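Local atomic coordinates of shikimate kinase (Bacteroides thetaiotaomicron, PDB entry 3VAA), a protein that probably catalyses, as a shikimate kinase, the magnesium-dependent transfer of phosphate from ATP to the 3-hydroxyl of shikimate, a step on the way to chorismate. Residues G103-N116 with E162-I174. Numbering follows the deposited sequence.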
ATOM      1  N   GLY A 103       0.196  -4.598  -2.049  1.00 25.29           N
ATOM      2  CA  GLY A 103       1.593  -4.515  -2.454  1.00 24.29           C
ATOM      3  C   GLY A 103       1.883  -4.847  -3.894  1.00 25.47           C
ATOM      4  O   GLY A 103       2.864  -4.357  -4.451  1.00 27.18           O
ATOM      5  N   GLY A 104       1.055  -5.692  -4.496  1.00 24.04           N
ATOM      6  CA  GLY A 104       1.257  -6.099  -5.875  1.00 24.99           C
ATOM      7  C   GLY A 104       0.537  -5.289  -6.909  1.00 24.13           C
ATOM      8  O   GLY A 104       0.895  -5.347  -8.094  1.00 25.75           O
ATOM      9  N   ALA A 105      -0.486  -4.537  -6.488  1.00 23.20           N
ATOM     10  CA  ALA A 105      -1.305  -3.751  -7.397  1.00 23.45           C
ATOM     11  C   ALA A 105      -0.505  -2.900  -8.395  1.00 23.52           C
ATOM     12  O   ALA A 105      -0.808  -2.905  -9.593  1.00 24.04           O
ATOM     13  CB  ALA A 105      -2.302  -2.879  -6.618  1.00 22.99           C
ATOM     14  N   PRO A 106       0.552  -2.210  -7.943  1.00 22.20           N
ATOM     15  CA  PRO A 106       1.286  -1.375  -8.898  1.00 22.89           C
ATOM     16  C   PRO A 106       1.978  -2.094 -10.056  1.00 25.08           C
ATOM     17  O   PRO A 106       2.356  -1.440 -11.034  1.00 25.87           O
ATOM     18  CB  PRO A 106       2.357  -0.726  -8.008  1.00 25.24           C
ATOM     19  CG  PRO A 106       1.711  -0.658  -6.711  1.00 21.96           C
ATOM     20  CD  PRO A 106       1.023  -1.964  -6.571  1.00 22.38           C
ATOM     21  N   CYS A 107       2.125  -3.415  -9.966  1.00 24.51           N
ATOM     22  CA  CYS A 107       2.866  -4.188 -10.942  1.00 24.97           C
ATOM     23  C   CYS A 107       2.088  -4.659 -12.158  1.00 25.54           C
ATOM     24  O   CYS A 107       2.685  -5.242 -13.064  1.00 25.33           O
ATOM     25  CB  CYS A 107       3.436  -5.439 -10.283  1.00 27.28           C
ATOM     26  SG  CYS A 107       4.467  -5.090  -8.876  1.00 29.67           S
ATOM     27  N   PHE A 108       0.790  -4.435 -12.181  1.00 23.10           N
ATOM     28  CA  PHE A 108      -0.053  -5.000 -13.233  1.00 22.93           C
ATOM     29  C   PHE A 108      -0.814  -3.973 -14.032  1.00 22.60           C
ATOM     30  O   PHE A 108      -1.040  -2.836 -13.569  1.00 20.64           O
ATOM     31  CB  PHE A 108      -1.001  -6.003 -12.595  1.00 23.58           C
ATOM     32  CG  PHE A 108      -0.288  -7.119 -11.913  1.00 24.52           C
ATOM     33  CD1 PHE A 108       0.216  -8.186 -12.645  1.00 30.59           C
ATOM     34  CD2 PHE A 108      -0.069  -7.074 -10.559  1.00 26.34           C
ATOM     35  CE1 PHE A 108       0.906  -9.212 -12.014  1.00 32.51           C
ATOM     36  CE2 PHE A 108       0.629  -8.084  -9.922  1.00 29.15           C
ATOM     37  CZ  PHE A 108       1.115  -9.143 -10.643  1.00 30.11           C
ATOM     38  N   TYR A 109      -1.219  -4.389 -15.240  1.00 24.05           N
ATOM     39  CA  TYR A 109      -1.966  -3.526 -16.165  1.00 22.72           C
ATOM     40  C   TYR A 109      -1.270  -2.173 -16.276  1.00 23.49           C
ATOM     41  O   TYR A 109      -0.030  -2.132 -16.310  1.00 25.82           O
ATOM     42  CB  TYR A 109      -3.438  -3.420 -15.714  1.00 20.47           C
ATOM     43  CG  TYR A 109      -4.152  -4.757 -15.782  1.00 21.83           C
ATOM     44  CD1 TYR A 109      -4.738  -5.190 -16.970  1.00 21.89           C
ATOM     45  CD2 TYR A 109      -4.228  -5.593 -14.685  1.00 22.11           C
ATOM     46  CE1 TYR A 109      -5.368  -6.422 -17.052  1.00 23.74           C
ATOM     47  CE2 TYR A 109      -4.843  -6.838 -14.759  1.00 23.30           C
ATOM     48  CZ  TYR A 109      -5.419  -7.240 -15.936  1.00 24.25           C
ATOM     49  OH  TYR A 109      -6.043  -8.452 -16.022  1.00 25.22           O
ATOM     50  N   ASP A 110      -2.037  -1.078 -16.360  1.00 22.06           N
ATOM     51  CA  ASP A 110      -1.468   0.275 -16.310  1.00 24.06           C
ATOM     52  C   ASP A 110      -1.817   0.880 -14.941  1.00 22.34           C
ATOM     53  O   ASP A 110      -1.983   2.094 -14.810  1.00 22.88           O
ATOM     54  CB  ASP A 110      -2.068   1.158 -17.418  1.00 26.44           C
ATOM     55  CG  ASP A 110      -3.594   1.275 -17.326  1.00 25.90           C
ATOM     56  OD1 ASP A 110      -4.234   0.432 -16.642  1.00 24.60           O
ATOM     57  OD2 ASP A 110      -4.152   2.209 -17.964  1.00 26.87           O
ATOM     58  N   ASN A 111      -1.901   0.038 -13.915  1.00 20.85           N
ATOM     59  CA  ASN A 111      -2.370   0.492 -12.591  1.00 19.05           C
ATOM     60  C   ASN A 111      -1.624   1.702 -12.033  1.00 20.75           C
ATOM     61  O   ASN A 111      -2.252   2.610 -11.496  1.00 19.80           O
ATOM     62  CB  ASN A 111      -2.310  -0.655 -11.582  1.00 18.96           C
ATOM     63  CG  ASN A 111      -3.384  -1.736 -11.811  1.00 18.74           C
ATOM     64  OD1 ASN A 111      -4.275  -1.614 -12.662  1.00 20.42           O
ATOM     65  ND2 ASN A 111      -3.291  -2.816 -11.022  1.00 18.03           N
ATOM     66  N   MET A 112      -0.297   1.709 -12.146  1.00 21.56           N
ATOM     67  CA  MET A 112       0.482   2.823 -11.597  1.00 23.09           C
ATOM     68  C   MET A 112       0.244   4.079 -12.419  1.00 23.87           C
ATOM     69  O   MET A 112       0.013   5.149 -11.867  1.00 24.17           O
ATOM     70  CB  MET A 112       1.974   2.505 -11.519  1.00 24.88           C
ATOM     71  CG  MET A 112       2.821   3.627 -10.832  1.00 30.22           C
ATOM     72  SD  MET A 112       2.285   4.046  -9.150  1.00 39.31           S
ATOM     73  CE  MET A 112       2.067   2.436  -8.735  1.00 20.15           C
ATOM     74  N   GLU A 113       0.262   3.940 -13.741  1.00 25.53           N
ATOM     75  CA  GLU A 113       0.045   5.065 -14.629  1.00 27.50           C
ATOM     76  C   GLU A 113      -1.366   5.624 -14.395  1.00 25.83           C
ATOM     77  O   GLU A 113      -1.577   6.845 -14.384  1.00 25.67           O
ATOM     78  CB  GLU A 113       0.261   4.607 -16.068  1.00 28.91           C
ATOM     79  CG  GLU A 113      -0.025   5.610 -17.143  1.00 37.70           C
ATOM     80  CD  GLU A 113       0.055   4.970 -18.525  1.00 44.86           C
ATOM     81  OE1 GLU A 113       1.173   4.848 -19.066  1.00 52.98           O
ATOM     82  OE2 GLU A 113      -1.005   4.588 -19.067  1.00 45.94           O
ATOM     83  N   PHE A 114      -2.324   4.725 -14.175  1.00 23.71           N
ATOM     84  CA  PHE A 114      -3.706   5.109 -13.935  1.00 21.74           C
ATOM     85  C   PHE A 114      -3.872   5.870 -12.628  1.00 21.46           C
ATOM     86  O   PHE A 114      -4.506   6.940 -12.583  1.00 23.29           O
ATOM     87  CB  PHE A 114      -4.608   3.884 -14.025  1.00 21.94           C
ATOM     88  CG  PHE A 114      -6.035   4.158 -13.664  1.00 21.80           C
ATOM     89  CD1 PHE A 114      -6.878   4.790 -14.565  1.00 24.66           C
ATOM     90  CD2 PHE A 114      -6.533   3.762 -12.443  1.00 24.27           C
ATOM     91  CE1 PHE A 114      -8.208   5.053 -14.223  1.00 24.19           C
ATOM     92  CE2 PHE A 114      -7.853   4.002 -12.084  1.00 24.22           C
ATOM     93  CZ  PHE A 114      -8.696   4.643 -12.988  1.00 24.78           C
ATOM     94  N   MET A 115      -3.259   5.363 -11.569  1.00 20.74           N
ATOM     95  CA  MET A 115      -3.277   6.053 -10.297  1.00 21.38           C
ATOM     96  C   MET A 115      -2.607   7.439 -10.446  1.00 22.72           C
ATOM     97  O   MET A 115      -3.136   8.434  -9.951  1.00 22.20           O
ATOM     98  CB  MET A 115      -2.576   5.219  -9.225  1.00 21.07           C
ATOM     99  CG  MET A 115      -3.426   4.070  -8.736  1.00 21.17           C
ATOM    100  SD  MET A 115      -2.726   3.179  -7.341  1.00 23.16           S
ATOM    101  CE  MET A 115      -1.517   2.135  -8.116  1.00 23.51           C
ATOM    102  N   ASN A 116      -1.471   7.504 -11.143  1.00 22.79           N
ATOM    103  CA  ASN A 116      -0.807   8.792 -11.345  1.00 25.65           C
ATOM    104  C   ASN A 116      -1.727   9.829 -12.019  1.00 28.60           C
ATOM    105  O   ASN A 116      -1.734  10.994 -11.631  1.00 29.70           O
ATOM    106  CB  ASN A 116       0.515   8.632 -12.129  1.00 26.73           C
ATOM    107  CG  ASN A 116       1.698   8.244 -11.234  1.00 28.13           C
ATOM    108  OD1 ASN A 116       1.763   8.635 -10.071  1.00 31.84           O
ATOM    109  ND2 ASN A 116       2.673   7.553 -11.810  1.00 29.55           N
ATOM    110  N   GLU A 162      13.135  -5.631  -5.073  1.00 29.11           N
ATOM    111  CA  GLU A 162      13.800  -5.527  -6.396  1.00 30.46           C
ATOM    112  C   GLU A 162      12.795  -5.738  -7.525  1.00 30.36           C
ATOM    113  O   GLU A 162      12.859  -5.057  -8.560  1.00 30.09           O
ATOM    114  CB  GLU A 162      14.942  -6.534  -6.531  1.00 32.07           C
ATOM    115  CG  GLU A 162      16.175  -6.200  -5.683  1.00 34.89           C
ATOM    116  CD  GLU A 162      17.224  -7.310  -5.662  1.00 39.72           C
ATOM    117  OE1 GLU A 162      16.988  -8.394  -6.255  1.00 39.77           O
ATOM    118  OE2 GLU A 162      18.283  -7.091  -5.032  1.00 40.40           O
ATOM    119  N   LYS A 163      11.879  -6.692  -7.358  1.00 29.00           N
ATOM    120  CA  LYS A 163      10.887  -6.964  -8.410  1.00 29.94           C
ATOM    121  C   LYS A 163       9.857  -5.837  -8.483  1.00 28.60           C
ATOM    122  O   LYS A 163       9.394  -5.455  -9.582  1.00 27.90           O
ATOM    123  CB  LYS A 163      10.164  -8.300  -8.176  1.00 32.23           C
ATOM    124  CG  LYS A 163      11.084  -9.511  -7.995  1.00 38.62           C
ATOM    125  CD  LYS A 163      10.305 -10.841  -7.887  1.00 45.10           C
ATOM    126  CE  LYS A 163      11.084 -11.962  -7.123  1.00 46.64           C
ATOM    127  NZ  LYS A 163      11.217 -11.745  -5.624  1.00 44.48           N
ATOM    128  N   ARG A 164       9.484  -5.310  -7.314  1.00 25.96           N
ATOM    129  CA  ARG A 164       8.459  -4.260  -7.242  1.00 25.11           C
ATOM    130  C   ARG A 164       8.935  -2.829  -7.469  1.00 26.21           C
ATOM    131  O   ARG A 164       8.187  -2.007  -7.966  1.00 24.43           O
ATOM    132  CB  ARG A 164       7.736  -4.354  -5.914  1.00 24.66           C
ATOM    133  CG  ARG A 164       6.925  -5.595  -5.799  1.00 26.83           C
ATOM    134  CD  ARG A 164       6.697  -5.990  -4.374  1.00 28.19           C
ATOM    135  NE  ARG A 164       5.868  -7.191  -4.304  1.00 28.51           N
ATOM    136  CZ  ARG A 164       6.292  -8.414  -4.607  1.00 29.63           C
ATOM    137  NH1 ARG A 164       7.536  -8.620  -5.021  1.00 32.94           N
ATOM    138  NH2 ARG A 164       5.454  -9.439  -4.528  1.00 34.03           N
ATOM    139  N   ALA A 165      10.184  -2.537  -7.129  1.00 28.39           N
ATOM    140  CA  ALA A 165      10.741  -1.176  -7.280  1.00 28.98           C
ATOM    141  C   ALA A 165      10.540  -0.460  -8.627  1.00 29.74           C
ATOM    142  O   ALA A 165      10.261   0.727  -8.623  1.00 29.81           O
ATOM    143  CB  ALA A 165      12.235  -1.170  -6.900  1.00 32.47           C
ATOM    144  N   PRO A 166      10.699  -1.149  -9.779  1.00 29.61           N
ATOM    145  CA  PRO A 166      10.474  -0.445 -11.045  1.00 30.44           C
ATOM    146  C   PRO A 166       9.061   0.139 -11.178  1.00 27.62           C
ATOM    147  O   PRO A 166       8.831   1.028 -11.994  1.00 30.69           O
ATOM    148  CB  PRO A 166      10.704  -1.529 -12.095  1.00 32.28           C
ATOM    149  CG  PRO A 166      11.628  -2.495 -11.444  1.00 33.10           C
ATOM    150  CD  PRO A 166      11.289  -2.484  -9.990  1.00 32.35           C
ATOM    151  N   PHE A 167       8.126  -0.391 -10.393  1.00 25.35           N
ATOM    152  CA  PHE A 167       6.745   0.062 -10.406  1.00 23.87           C
ATOM    153  C   PHE A 167       6.533   1.066  -9.295  1.00 24.27           C
ATOM    154  O   PHE A 167       5.998   2.161  -9.522  1.00 23.34           O
ATOM    155  CB  PHE A 167       5.803  -1.138 -10.269  1.00 25.06           C
ATOM    156  CG  PHE A 167       5.951  -2.133 -11.384  1.00 26.81           C
ATOM    157  CD1 PHE A 167       5.405  -1.864 -12.628  1.00 30.88           C
ATOM    158  CD2 PHE A 167       6.638  -3.325 -11.200  1.00 27.01           C
ATOM    159  CE1 PHE A 167       5.535  -2.761 -13.665  1.00 32.96           C
ATOM    160  CE2 PHE A 167       6.770  -4.227 -12.242  1.00 30.65           C
ATOM    161  CZ  PHE A 167       6.214  -3.941 -13.473  1.00 32.10           C
ATOM    162  N   TYR A 168       6.952   0.706  -8.080  1.00 22.40           N
ATOM    163  CA  TYR A 168       6.780   1.620  -6.960  1.00 22.73           C
ATOM    164  C   TYR A 168       7.420   2.976  -7.226  1.00 22.57           C
ATOM    165  O   TYR A 168       6.831   4.022  -6.912  1.00 22.70           O
ATOM    166  CB  TYR A 168       7.373   1.076  -5.660  1.00 24.51           C
ATOM    167  CG  TYR A 168       6.730  -0.147  -5.056  1.00 21.74           C
ATOM    168  CD1 TYR A 168       5.423  -0.550  -5.375  1.00 21.26           C
ATOM    169  CD2 TYR A 168       7.403  -0.862  -4.087  1.00 21.13           C
ATOM    170  CE1 TYR A 168       4.853  -1.665  -4.769  1.00 21.88           C
ATOM    171  CE2 TYR A 168       6.819  -1.966  -3.451  1.00 21.33           C
ATOM    172  CZ  TYR A 168       5.559  -2.363  -3.800  1.00 21.40           C
ATOM    173  OH  TYR A 168       5.021  -3.473  -3.184  1.00 21.27           O
ATOM    174  N   THR A 169       8.610   2.965  -7.817  1.00 24.14           N
ATOM    175  CA  THR A 169       9.344   4.216  -8.066  1.00 24.84           C
ATOM    176  C   THR A 169       8.735   5.122  -9.155  1.00 27.45           C
ATOM    177  O   THR A 169       9.237   6.205  -9.402  1.00 27.58           O
ATOM    178  CB  THR A 169      10.837   3.930  -8.329  1.00 26.16           C
ATOM    179  OG1 THR A 169      10.985   3.088  -9.485  1.00 28.89           O
ATOM    180  CG2 THR A 169      11.471   3.263  -7.109  1.00 27.71           C
ATOM    181  N   GLN A 170       7.674   4.669  -9.815  1.00 26.85           N
ATOM    182  CA  GLN A 170       6.975   5.486 -10.804  1.00 27.94           C
ATOM    183  C   GLN A 170       5.942   6.396 -10.135  1.00 27.05           C
ATOM    184  O   GLN A 170       5.349   7.246 -10.793  1.00 27.66           O
ATOM    185  CB  GLN A 170       6.268   4.611 -11.841  1.00 29.22           C
ATOM    186  CG  GLN A 170       7.165   3.724 -12.655  1.00 33.51           C
ATOM    187  CD  GLN A 170       6.371   2.771 -13.557  1.00 41.67           C
ATOM    188  OE1 GLN A 170       5.200   3.021 -13.879  1.00 45.30           O
ATOM    189  NE2 GLN A 170       7.004   1.673 -13.965  1.00 44.89           N
ATOM    190  N   ALA A 171       5.715   6.209  -8.835  1.00 26.75           N
ATOM    191  CA  ALA A 171       4.797   7.060  -8.100  1.00 27.62           C
ATOM    192  C   ALA A 171       5.240   8.522  -8.210  1.00 27.83           C
ATOM    193  O   ALA A 171       6.433   8.823  -8.159  1.00 26.87           O
ATOM    194  CB  ALA A 171       4.752   6.638  -6.619  1.00 26.17           C
ATOM    195  N   GLN A 172       4.279   9.426  -8.376  1.00 28.97           N
ATOM    196  CA  GLN A 172       4.601  10.851  -8.442  1.00 31.83           C
ATOM    197  C   GLN A 172       5.369  11.305  -7.217  1.00 31.80           C
ATOM    198  O   GLN A 172       6.312  12.099  -7.326  1.00 32.54           O
ATOM    199  CB  GLN A 172       3.340  11.704  -8.566  1.00 33.72           C
ATOM    200  CG  GLN A 172       3.675  13.198  -8.629  1.00 37.15           C
ATOM    201  CD  GLN A 172       2.471  14.100  -8.788  1.00 42.47           C
ATOM    202  OE1 GLN A 172       1.323  13.663  -8.711  1.00 46.07           O
ATOM    203  NE2 GLN A 172       2.737  15.386  -9.005  1.00 46.31           N
ATOM    204  N   TYR A 173       4.978  10.802  -6.043  1.00 29.89           N
ATOM    205  CA  TYR A 173       5.612  11.189  -4.796  1.00 30.41           C
ATOM    206  C   TYR A 173       6.270  10.005  -4.114  1.00 28.97           C
ATOM    207  O   TYR A 173       5.686   8.921  -4.059  1.00 28.60           O
ATOM    208  CB  TYR A 173       4.579  11.764  -3.832  1.00 31.01           C
ATOM    209  CG  TYR A 173       3.831  12.961  -4.339  1.00 35.54           C
ATOM    210  CD1 TYR A 173       4.384  14.237  -4.261  1.00 36.89           C
ATOM    211  CD2 TYR A 173       2.551  12.831  -4.865  1.00 35.04           C
ATOM    212  CE1 TYR A 173       3.685  15.342  -4.721  1.00 40.11           C
ATOM    213  CE2 TYR A 173       1.849  13.927  -5.315  1.00 37.99           C
ATOM    214  CZ  TYR A 173       2.422  15.179  -5.239  1.00 40.25           C
ATOM    215  OH  TYR A 173       1.719  16.272  -5.681  1.00 43.78           O
ATOM    216  N   ILE A 174       7.486  10.214  -3.606  1.00 28.97           N
ATOM    217  CA  ILE A 174       8.211   9.177  -2.873  1.00 28.77           C
ATOM    218  C   ILE A 174       8.431   9.729  -1.459  1.00 29.38           C
ATOM    219  O   ILE A 174       9.060  10.774  -1.270  1.00 31.33           O
ATOM    220  CB  ILE A 174       9.514   8.737  -3.571  1.00 30.68           C
ATOM    221  CG1 ILE A 174       9.210   8.165  -4.973  1.00 32.36           C
ATOM    222  CG2 ILE A 174      10.246   7.665  -2.739  1.00 32.09           C
ATOM    223  CD1 ILE A 174      10.443   7.665  -5.730  1.00 38.66           C
TER
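Asn116 meets Gln170 and Gln172 at one end of this interface, and Tyr168 meets Gly103 at the other. The Asn116 amide bridges Gln170 O and Gln172 N, where the type I turn Tyr168-Ala171 ends. Its ND2 donates to Gln170 O at 2.9 Å; that oxygen lies near the amide plane, but the donor stands above the plane of the carbonyl. Its OD1 accepts from Gln172 N at 3.1 Å, a more bent bond, with an N-H...O angle of 140°. Both ends of the amide are thus used, which fixes its flip. Tyr168 OH donates to Gly103 O over 2.7 Å. The CB of Tyr168 points away from segment 103-116, yet the long ring brings the hydroxyl to this carbonyl.

The apolar contacts lie between. Cys107 CA sits over the centre of the Phe167 ring, 3.7 Å from the centroid, a CH-pi contact. The sulfur meets the same ring obliquely, with SG 3.6 Å from Phe167 CD2. Chi1 of -57° sets this SG beside its own backbone N, where it also reaches Arg164 CG. A bound beta-mercaptoethanol, probably from the crystallisation liquor, lies about 2 Å from the Cys107 side chain (nearest atoms). Pro106 CG meets Tyr168 at the ring edge, 3.8 Å from CE1. Met112 CG comes to 3.7 Å from Gln170 CB, and a bend about the next bond lays SD against Ala171. Beyond the two segments, Phe123 of the central parallel sheet meets the Tyr168 ring.

Gly103 and Arg164 are predicted shikimate-binding residues. Arg164 NH1 bonds Ala160 O within its own helix. The Tyr168 bond ties the Gly103 loop to the helix carrying Arg164, consistent with holding two parts of the substrate site in fixed relation.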